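Local atomic coordinates of cyclase (Uncultured organism, PDB entry 5IBZ), a protein that probably acts as an arylformamidase-like enzyme of the putative cyclase family and can bind acetylphosphate. Residues L194-E208 and W236-I250. Numbering follows the deposited sequence. Where two conformers were deposited one is given.
Sequences LLPGDILVIRTGLVE and WIHEQRLAGVAADNI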
ATOM      1  N   LEU B 194     -13.386  39.921  -4.624  1.00 16.61           N
ATOM      2  CA  LEU B 194     -13.437  38.844  -3.627  1.00 14.42           C
ATOM      3  C   LEU B 194     -14.475  39.149  -2.586  1.00 14.81           C
ATOM      4  O   LEU B 194     -14.748  40.322  -2.282  1.00 18.28           O
ATOM      5  CB  LEU B 194     -12.097  38.663  -2.927  1.00 15.62           C
ATOM      6  CG  LEU B 194     -10.932  38.252  -3.805  1.00 15.76           C
ATOM      7  CD1 LEU B 194      -9.693  38.139  -2.955  1.00 15.60           C
ATOM      8  CD2 LEU B 194     -11.228  36.947  -4.504  1.00 17.20           C
ATOM      9  N   LEU B 195     -15.024  38.086  -2.012  1.00 11.39           N
ATOM     10  CA  LEU B 195     -15.971  38.184  -0.910  1.00 10.81           C
ATOM     11  C   LEU B 195     -15.570  37.254   0.219  1.00 10.03           C
ATOM     12  O   LEU B 195     -14.940  36.223  -0.011  1.00 10.72           O
ATOM     13  CB  LEU B 195     -17.386  37.818  -1.356  1.00 13.58           C
ATOM     14  CG  LEU B 195     -18.049  38.759  -2.356  1.00 14.96           C
ATOM     15  CD1 LEU B 195     -19.311  38.097  -2.873  1.00 14.93           C
ATOM     16  CD2 LEU B 195     -18.349  40.110  -1.749  1.00 18.86           C
ATOM     17  N   PRO B 196     -15.990  37.579   1.445  1.00 13.54           N
ATOM     18  CA  PRO B 196     -15.747  36.659   2.549  1.00 10.47           C
ATOM     19  C   PRO B 196     -16.262  35.251   2.255  1.00 11.11           C
ATOM     20  O   PRO B 196     -17.331  35.081   1.638  1.00 11.40           O
ATOM     21  CB  PRO B 196     -16.508  37.317   3.715  1.00 13.10           C
ATOM     22  CG  PRO B 196     -16.512  38.740   3.384  1.00 14.62           C
ATOM     23  CD  PRO B 196     -16.624  38.828   1.901  1.00 15.29           C
ATOM     24  N   GLY B 197     -15.476  34.251   2.650  1.00 11.27           N
ATOM     25  CA  GLY B 197     -15.793  32.858   2.408  1.00  8.50           C
ATOM     26  C   GLY B 197     -15.221  32.296   1.103  1.00  7.73           C
ATOM     27  O   GLY B 197     -15.239  31.091   0.896  1.00  9.52           O
ATOM     28  N   ASP B 198     -14.724  33.162   0.222  1.00  8.13           N
ATOM     29  CA  ASP B 198     -14.227  32.686  -1.063  1.00  7.63           C
ATOM     30  C   ASP B 198     -13.057  31.731  -0.882  1.00  8.49           C
ATOM     31  O   ASP B 198     -12.275  31.827   0.067  1.00  8.17           O
ATOM     32  CB  ASP B 198     -13.761  33.838  -1.961  1.00  8.31           C
ATOM     33  CG  ASP B 198     -14.892  34.614  -2.592  1.00 11.78           C
ATOM     34  OD1 ASP B 198     -16.081  34.208  -2.473  1.00 12.08           O
ATOM     35  OD2 ASP B 198     -14.572  35.659  -3.227  1.00 12.40           O
ATOM     36  N   ILE B 199     -12.958  30.791  -1.809  1.00  8.51           N
ATOM     37  CA  ILE B 199     -11.759  30.013  -2.006  1.00  8.44           C
ATOM     38  C   ILE B 199     -11.001  30.642  -3.170  1.00  7.78           C
ATOM     39  O   ILE B 199     -11.535  30.735  -4.272  1.00 10.30           O
ATOM     40  CB  ILE B 199     -12.106  28.557  -2.299  1.00  9.82           C
ATOM     41  CG1 ILE B 199     -12.723  27.925  -1.044  1.00 16.79           C
ATOM     42  CG2 ILE B 199     -10.873  27.771  -2.719  1.00 10.15           C
ATOM     43  CD1 ILE B 199     -13.547  26.713  -1.318  1.00 24.01           C
ATOM     44  N   LEU B 200      -9.777  31.084  -2.922  1.00  7.15           N
ATOM     45  CA  LEU B 200      -8.934  31.695  -3.935  1.00  7.25           C
ATOM     46  C   LEU B 200      -8.088  30.642  -4.621  1.00 10.84           C
ATOM     47  O   LEU B 200      -7.420  29.856  -3.973  1.00  9.33           O
ATOM     48  CB  LEU B 200      -8.057  32.750  -3.299  1.00  7.42           C
ATOM     49  CG  LEU B 200      -7.196  33.541  -4.279  1.00 10.77           C
ATOM     50  CD1 LEU B 200      -8.043  34.472  -5.153  1.00 14.27           C
ATOM     51  CD2 LEU B 200      -6.164  34.348  -3.516  1.00 13.72           C
ATOM     52  N   VAL B 201      -8.129  30.641  -5.944  1.00  9.01           N
ATOM     53  CA  VAL B 201      -7.421  29.663  -6.741  1.00  8.18           C
ATOM     54  C   VAL B 201      -6.418  30.421  -7.615  1.00  8.14           C
ATOM     55  O   VAL B 201      -6.817  31.272  -8.428  1.00  8.98           O
ATOM     56  CB  VAL B 201      -8.418  28.840  -7.602  1.00 11.69           C
ATOM     57  CG1 VAL B 201      -7.709  27.868  -8.445  1.00 15.58           C
ATOM     58  CG2 VAL B 201      -9.445  28.133  -6.696  1.00 13.74           C
ATOM     59  N   ILE B 202      -5.125  30.163  -7.406  1.00  8.87           N
ATOM     60  CA  ILE B 202      -4.049  30.947  -8.019  1.00  9.01           C
ATOM     61  C   ILE B 202      -3.342  30.179  -9.118  1.00  7.60           C
ATOM     62  O   ILE B 202      -2.777  29.090  -8.858  1.00  7.96           O
ATOM     63  CB  ILE B 202      -2.995  31.359  -6.969  1.00  8.75           C
ATOM     64  CG1 ILE B 202      -3.687  32.061  -5.794  1.00  8.67           C
ATOM     65  CG2 ILE B 202      -1.922  32.265  -7.588  1.00  8.05           C
ATOM     66  CD1 ILE B 202      -2.756  32.352  -4.633  1.00  9.47           C
ATOM     67  N   ARG B 203      -3.367  30.718 -10.336  1.00  7.79           N
ATOM     68  CA  ARG B 203      -2.600  30.127 -11.436  1.00  7.92           C
ATOM     69  C   ARG B 203      -1.192  30.721 -11.518  1.00 10.00           C
ATOM     70  O   ARG B 203      -1.020  31.924 -11.831  1.00  8.42           O
ATOM     71  CB  ARG B 203      -3.311  30.310 -12.781  1.00  9.12           C
ATOM     72  CG  ARG B 203      -2.492  29.734 -13.938  1.00  9.42           C
ATOM     73  CD  ARG B 203      -3.328  29.486 -15.196  1.00  9.04           C
ATOM     74  NE  ARG B 203      -2.509  28.969 -16.294  1.00 10.01           N
ATOM     75  CZ  ARG B 203      -2.077  29.685 -17.330  1.00 10.52           C
ATOM     76  NH1 ARG B 203      -2.345  30.978 -17.440  1.00 12.13           N
ATOM     77  NH2 ARG B 203      -1.353  29.092 -18.255  1.00 10.18           N
ATOM     78  N   THR B 204      -0.224  29.846 -11.218  1.00  9.00           N
ATOM     79  CA  THR B 204       1.216  30.105 -11.307  1.00  8.42           C
ATOM     80  C   THR B 204       1.875  29.477 -12.531  1.00  8.67           C
ATOM     81  O   THR B 204       3.014  29.820 -12.892  1.00 12.03           O
ATOM     82  CB  THR B 204       1.987  29.540 -10.107  1.00 10.66           C
ATOM     83  OG1 THR B 204       2.146  28.121 -10.264  1.00  9.52           O
ATOM     84  CG2 THR B 204       1.314  29.861  -8.798  1.00 10.16           C
ATOM     85  N   GLY B 205       1.176  28.527 -13.128  1.00 10.22           N
ATOM     86  CA  GLY B 205       1.655  27.825 -14.312  1.00 10.50           C
ATOM     87  C   GLY B 205       2.621  26.685 -14.029  1.00 11.21           C
ATOM     88  O   GLY B 205       2.983  25.945 -14.943  1.00 12.22           O
ATOM     89  N   LEU B 206       3.059  26.526 -12.781  1.00  9.53           N
ATOM     90  CA  LEU B 206       4.200  25.648 -12.532  1.00 10.71           C
ATOM     91  C   LEU B 206       3.925  24.194 -12.953  1.00 10.62           C
ATOM     92  O   LEU B 206       4.771  23.569 -13.621  1.00 11.78           O
ATOM     93  CB  LEU B 206       4.624  25.715 -11.060  1.00  9.96           C
ATOM     94  CG  LEU B 206       5.881  24.902 -10.723  1.00 12.34           C
ATOM     95  CD1 LEU B 206       7.098  25.449 -11.444  1.00 15.48           C
ATOM     96  CD2 LEU B 206       6.146  24.805  -9.212  1.00 15.83           C
ATOM     97  N   VAL B 207       2.759  23.652 -12.599  1.00 10.63           N
ATOM     98  CA  VAL B 207       2.459  22.259 -12.907  1.00 13.57           C
ATOM     99  C   VAL B 207       2.357  22.021 -14.429  1.00 13.10           C
ATOM    100  O   VAL B 207       2.525  20.886 -14.905  1.00 11.95           O
ATOM    101  CB  VAL B 207       1.157  21.794 -12.194  1.00 13.76           C
ATOM    102  CG1 VAL B 207      -0.048  22.504 -12.755  1.00 13.48           C
ATOM    103  CG2 VAL B 207       0.989  20.304 -12.277  1.00 19.03           C
ATOM    104  N   GLU B 208       2.162  23.088 -15.201  1.00 13.90           N
ATOM    105  CA  GLU B 208       2.030  22.967 -16.658  1.00  9.24           C
ATOM    106  C   GLU B 208       3.365  22.667 -17.328  1.00 14.97           C
ATOM    107  O   GLU B 208       3.412  22.381 -18.536  1.00 21.03           O
ATOM    108  CB  GLU B 208       1.420  24.246 -17.243  1.00 12.79           C
ATOM    109  CG  GLU B 208       0.006  24.495 -16.741  1.00 12.16           C
ATOM    110  CD  GLU B 208      -0.562  25.883 -17.089  1.00 15.71           C
ATOM    111  OE1 GLU B 208       0.003  26.576 -17.968  1.00 16.13           O
ATOM    112  OE2 GLU B 208      -1.596  26.245 -16.484  1.00 13.60           O
ATOM    113  N   TRP B 236      -3.202  40.063   3.650  1.00 10.22           N
ATOM    114  CA  TRP B 236      -4.272  40.234   2.658  1.00  9.46           C
ATOM    115  C   TRP B 236      -5.260  39.061   2.703  1.00  9.73           C
ATOM    116  O   TRP B 236      -6.474  39.258   2.688  1.00 11.25           O
ATOM    117  CB  TRP B 236      -3.662  40.388   1.267  1.00  9.46           C
ATOM    118  CG  TRP B 236      -4.636  40.608   0.166  1.00 10.16           C
ATOM    119  CD1 TRP B 236      -5.285  41.775  -0.156  1.00 13.68           C
ATOM    120  CD2 TRP B 236      -5.072  39.631  -0.775  1.00  9.75           C
ATOM    121  NE1 TRP B 236      -6.082  41.576  -1.258  1.00 14.78           N
ATOM    122  CE2 TRP B 236      -5.973  40.265  -1.649  1.00 10.76           C
ATOM    123  CE3 TRP B 236      -4.778  38.277  -0.970  1.00 12.61           C
ATOM    124  CZ2 TRP B 236      -6.586  39.589  -2.698  1.00 14.15           C
ATOM    125  CZ3 TRP B 236      -5.394  37.611  -2.009  1.00 15.42           C
ATOM    126  CH2 TRP B 236      -6.284  38.264  -2.856  1.00 14.66           C
ATOM    127  N   ILE B 237      -4.735  37.847   2.750  1.00  9.95           N
ATOM    128  CA  ILE B 237      -5.571  36.664   2.868  1.00  8.90           C
ATOM    129  C   ILE B 237      -6.456  36.762   4.099  1.00  9.75           C
ATOM    130  O   ILE B 237      -7.642  36.421   4.056  1.00  9.89           O
ATOM    131  CB  ILE B 237      -4.687  35.388   2.906  1.00  8.85           C
ATOM    132  CG1 ILE B 237      -4.110  35.130   1.513  1.00  9.57           C
ATOM    133  CG2 ILE B 237      -5.506  34.195   3.346  1.00  9.42           C
ATOM    134  CD1 ILE B 237      -2.927  34.185   1.481  1.00 10.13           C
ATOM    135  N   HIS B 238      -5.882  37.227   5.205  1.00  9.77           N
ATOM    136  CA  HIS B 238      -6.654  37.478   6.425  1.00  9.27           C
ATOM    137  C   HIS B 238      -7.755  38.529   6.242  1.00 12.28           C
ATOM    138  O   HIS B 238      -8.909  38.281   6.620  1.00 12.52           O
ATOM    139  CB  HIS B 238      -5.727  37.914   7.566  1.00 11.56           C
ATOM    140  CG  HIS B 238      -6.452  38.291   8.824  1.00 11.33           C
ATOM    141  ND1 HIS B 238      -6.451  39.574   9.327  1.00 14.11           N
ATOM    142  CD2 HIS B 238      -7.194  37.553   9.687  1.00 15.57           C
ATOM    143  CE1 HIS B 238      -7.168  39.608  10.440  1.00 11.16           C
ATOM    144  NE2 HIS B 238      -7.618  38.394  10.687  1.00 17.06           N
ATOM    145  N   GLU B 239      -7.367  39.674   5.676  0.54  9.57           N
ATOM    146  CA  GLU B 239      -8.267  40.797   5.417  0.54 12.46           C
ATOM    147  C   GLU B 239      -9.507  40.364   4.676  0.54 11.03           C
ATOM    148  O   GLU B 239     -10.625  40.760   5.023  0.54 11.40           O
ATOM    149  CB  GLU B 239      -7.554  41.875   4.586  0.54 13.69           C
ATOM    150  CG  GLU B 239      -6.541  42.671   5.353  0.54 18.57           C
ATOM    151  CD  GLU B 239      -5.622  43.479   4.466  0.54 11.87           C
ATOM    152  OE1 GLU B 239      -4.392  43.421   4.700  0.54 11.86           O
ATOM    153  OE2 GLU B 239      -6.130  44.208   3.574  0.54 13.70           O
ATOM    154  N   GLN B 240      -9.275  39.554   3.647  1.00 11.39           N
ATOM    155  CA  GLN B 240     -10.289  39.168   2.674  1.00 11.10           C
ATOM    156  C   GLN B 240     -11.194  38.035   3.167  1.00  9.01           C
ATOM    157  O   GLN B 240     -12.175  37.691   2.504  1.00  9.53           O
ATOM    158  CB  GLN B 240      -9.620  38.764   1.356  1.00 10.94           C
ATOM    159  CG  GLN B 240      -8.906  39.917   0.639  1.00 12.44           C
ATOM    160  CD  GLN B 240      -9.864  41.004   0.198  1.00 18.34           C
ATOM    161  OE1 GLN B 240     -10.967  40.721  -0.264  1.00 15.97           O
ATOM    162  NE2 GLN B 240      -9.453  42.253   0.335  1.00 20.75           N
ATOM    163  N   ARG B 241     -10.891  37.479   4.333  1.00  8.70           N
ATOM    164  CA  ARG B 241     -11.716  36.450   4.962  1.00  9.13           C
ATOM    165  C   ARG B 241     -11.911  35.270   4.008  1.00  9.02           C
ATOM    166  O   ARG B 241     -12.990  34.683   3.915  1.00 10.65           O
ATOM    167  CB  ARG B 241     -13.046  37.045   5.445  1.00  9.85           C
ATOM    168  CG  ARG B 241     -12.847  37.958   6.651  1.00 13.14           C
ATOM    169  CD  ARG B 241     -14.180  38.479   7.198  1.00 12.87           C
ATOM    170  NE  ARG B 241     -14.705  39.579   6.402  1.00 17.17           N
ATOM    171  CZ  ARG B 241     -15.908  40.135   6.573  1.00 21.21           C
ATOM    172  NH1 ARG B 241     -16.751  39.661   7.480  1.00 22.07           N
ATOM    173  NH2 ARG B 241     -16.280  41.155   5.805  1.00 20.35           N
ATOM    174  N   LEU B 242     -10.831  34.915   3.314  1.00  8.08           N
ATOM    175  CA  LEU B 242     -10.792  33.699   2.502  1.00  7.77           C
ATOM    176  C   LEU B 242     -10.824  32.446   3.368  1.00  9.10           C
ATOM    177  O   LEU B 242     -10.219  32.407   4.427  1.00  8.64           O
ATOM    178  CB  LEU B 242      -9.537  33.675   1.631  1.00  8.62           C
ATOM    179  CG  LEU B 242      -9.351  34.921   0.781  1.00  9.44           C
ATOM    180  CD1 LEU B 242      -8.074  34.843   0.012  1.00 10.44           C
ATOM    181  CD2 LEU B 242     -10.518  35.109  -0.162  1.00 10.40           C
ATOM    182  N   ALA B 243     -11.499  31.404   2.895  1.00  8.49           N
ATOM    183  CA  ALA B 243     -11.547  30.118   3.592  1.00  7.32           C
ATOM    184  C   ALA B 243     -10.340  29.240   3.289  1.00  9.29           C
ATOM    185  O   ALA B 243      -9.930  28.423   4.116  1.00  9.31           O
ATOM    186  CB  ALA B 243     -12.809  29.370   3.218  1.00  8.48           C
ATOM    187  N   GLY B 244      -9.823  29.376   2.079  1.00  7.92           N
ATOM    188  CA  GLY B 244      -8.717  28.542   1.631  1.00  6.93           C
ATOM    189  C   GLY B 244      -8.062  29.163   0.428  1.00  8.69           C
ATOM    190  O   GLY B 244      -8.687  29.954  -0.281  1.00  8.93           O
ATOM    191  N   VAL B 245      -6.805  28.797   0.197  1.00  7.12           N
ATOM    192  CA  VAL B 245      -6.036  29.278  -0.938  1.00  7.00           C
ATOM    193  C   VAL B 245      -5.391  28.078  -1.597  1.00  7.48           C
ATOM    194  O   VAL B 245      -4.681  27.323  -0.931  1.00  7.75           O
ATOM    195  CB  VAL B 245      -4.957  30.280  -0.510  1.00  8.01           C
ATOM    196  CG1 VAL B 245      -4.182  30.793  -1.677  1.00  8.96           C
ATOM    197  CG2 VAL B 245      -5.574  31.456   0.242  1.00  9.87           C
ATOM    198  N   ALA B 246      -5.675  27.903  -2.881  1.00  7.26           N
ATOM    199  CA  ALA B 246      -5.122  26.791  -3.629  1.00  6.77           C
ATOM    200  C   ALA B 246      -4.320  27.305  -4.798  1.00  7.01           C
ATOM    201  O   ALA B 246      -4.581  28.393  -5.296  1.00  8.58           O
ATOM    202  CB  ALA B 246      -6.201  25.892  -4.110  1.00  9.48           C
ATOM    203  N   ALA B 247      -3.388  26.481  -5.277  1.00  8.76           N
ATOM    204  CA  ALA B 247      -2.578  26.845  -6.434  1.00  7.63           C
ATOM    205  C   ALA B 247      -2.165  25.630  -7.259  1.00  7.08           C
ATOM    206  O   ALA B 247      -2.275  24.473  -6.816  1.00  8.38           O
ATOM    207  CB  ALA B 247      -1.327  27.617  -5.997  1.00  8.44           C
ATOM    208  N   ASP B 248      -1.729  25.924  -8.480  1.00  7.24           N
ATOM    209  CA  ASP B 248      -1.198  24.928  -9.397  1.00  8.14           C
ATOM    210  C   ASP B 248       0.334  24.826  -9.298  1.00 10.21           C
ATOM    211  O   ASP B 248       1.029  24.575 -10.288  1.00 10.07           O
ATOM    212  CB  ASP B 248      -1.611  25.271 -10.822  1.00  8.57           C
ATOM    213  CG  ASP B 248      -1.001  26.560 -11.296  1.00 10.61           C
ATOM    214  OD1 ASP B 248      -0.468  27.282 -10.421  1.00  8.84           O
ATOM    215  OD2 ASP B 248      -1.051  26.850 -12.527  1.00  9.97           O
ATOM    216  N   ASN B 249       0.861  25.015  -8.095  1.00  7.98           N
ATOM    217  CA  ASN B 249       2.256  24.669  -7.816  1.00  8.00           C
ATOM    218  C   ASN B 249       2.249  23.557  -6.765  1.00  9.73           C
ATOM    219  O   ASN B 249       1.192  22.949  -6.501  1.00 11.48           O
ATOM    220  CB  ASN B 249       3.073  25.894  -7.393  1.00  8.17           C
ATOM    221  CG  ASN B 249       2.535  26.568  -6.157  1.00  8.05           C
ATOM    222  OD1 ASN B 249       1.688  26.014  -5.458  1.00  9.20           O
ATOM    223  ND2 ASN B 249       3.049  27.773  -5.864  1.00  8.20           N
ATOM    224  N   ILE B 250       3.397  23.244  -6.172  1.00  8.12           N
ATOM    225  CA  ILE B 250       3.486  22.094  -5.282  1.00  8.63           C
ATOM    226  C   ILE B 250       3.437  22.516  -3.812  1.00 11.86           C
ATOM    227  O   ILE B 250       2.925  21.782  -2.967  1.00 11.33           O
ATOM    228  CB  ILE B 250       4.784  21.271  -5.518  1.00 12.62           C
ATOM    229  CG1 ILE B 250       5.071  21.103  -7.012  1.00 10.53           C
ATOM    230  CG2 ILE B 250       4.668  19.935  -4.834  1.00 13.68           C
ATOM    231  CD1 ILE B 250       3.960  20.473  -7.839  1.00 13.63           C
TER
HETATM  232  O   HOH W   1     -12.648  42.282  -1.818  1.00 25.65           O
HETATM  233  O   HOH W   2      -2.419  25.128 -14.074  1.00 11.10           O
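Strands 199-203 and 244-247 are parallel neighbours in the mixed central sheet of the cyclase fold, and Asp248, just past the second strand, ties down the loop that follows the first. Ala246 anchors the pairing: its N gives a nearly straight bond to Leu200 O (2.8 Å, 172°), and its O receives Ile202 N. Thr204 and Gly205 wrap the Asp248 carboxylate. OD1 of Asp248 takes Thr204 N at 2.7 Å on its syn side, while Thr204 OG1 donates to the same oxygen from above the carboxylate plane; OD2 accepts Gly205 N on its syn side at 2.9 Å. With chi1 at 65°, the aspartate CG sits between its own backbone N and carbonyl carbon, which carries the carboxylate to these donors. Thr204 OG1 also accepts from Leu206 N in an ST turn, and Val207 N reaches Asp248 O (3.0 Å). A water bridges Asp248 OD2 and Glu208 OE2, two acids whose likely mutual repulsion is probably eased by Arg203, which grips Glu208 side-on. An alanine in place of Asp248 would strip the acceptors from Thr204 N, Thr204 OG1 and Gly205 N, and the turn would probably be left less firmly fixed. At the other end, Leu200 CD2 meets the edge of the Trp236 ring at CZ3 (3.7 Å), and Leu242 CD1 packs on Leu200 CB. Pro196 CG lies over one face of the Arg241 guanidinium, beside the Schellman motif that ends the helix and the Gly197 N to Arg241 O bond (2.8 Å). The helical connection from strand 199-203 to its parallel neighbour 244-247 is a beta-alpha-beta crossover, and just past the second strand Ile250 lines the acetylphosphate pocket.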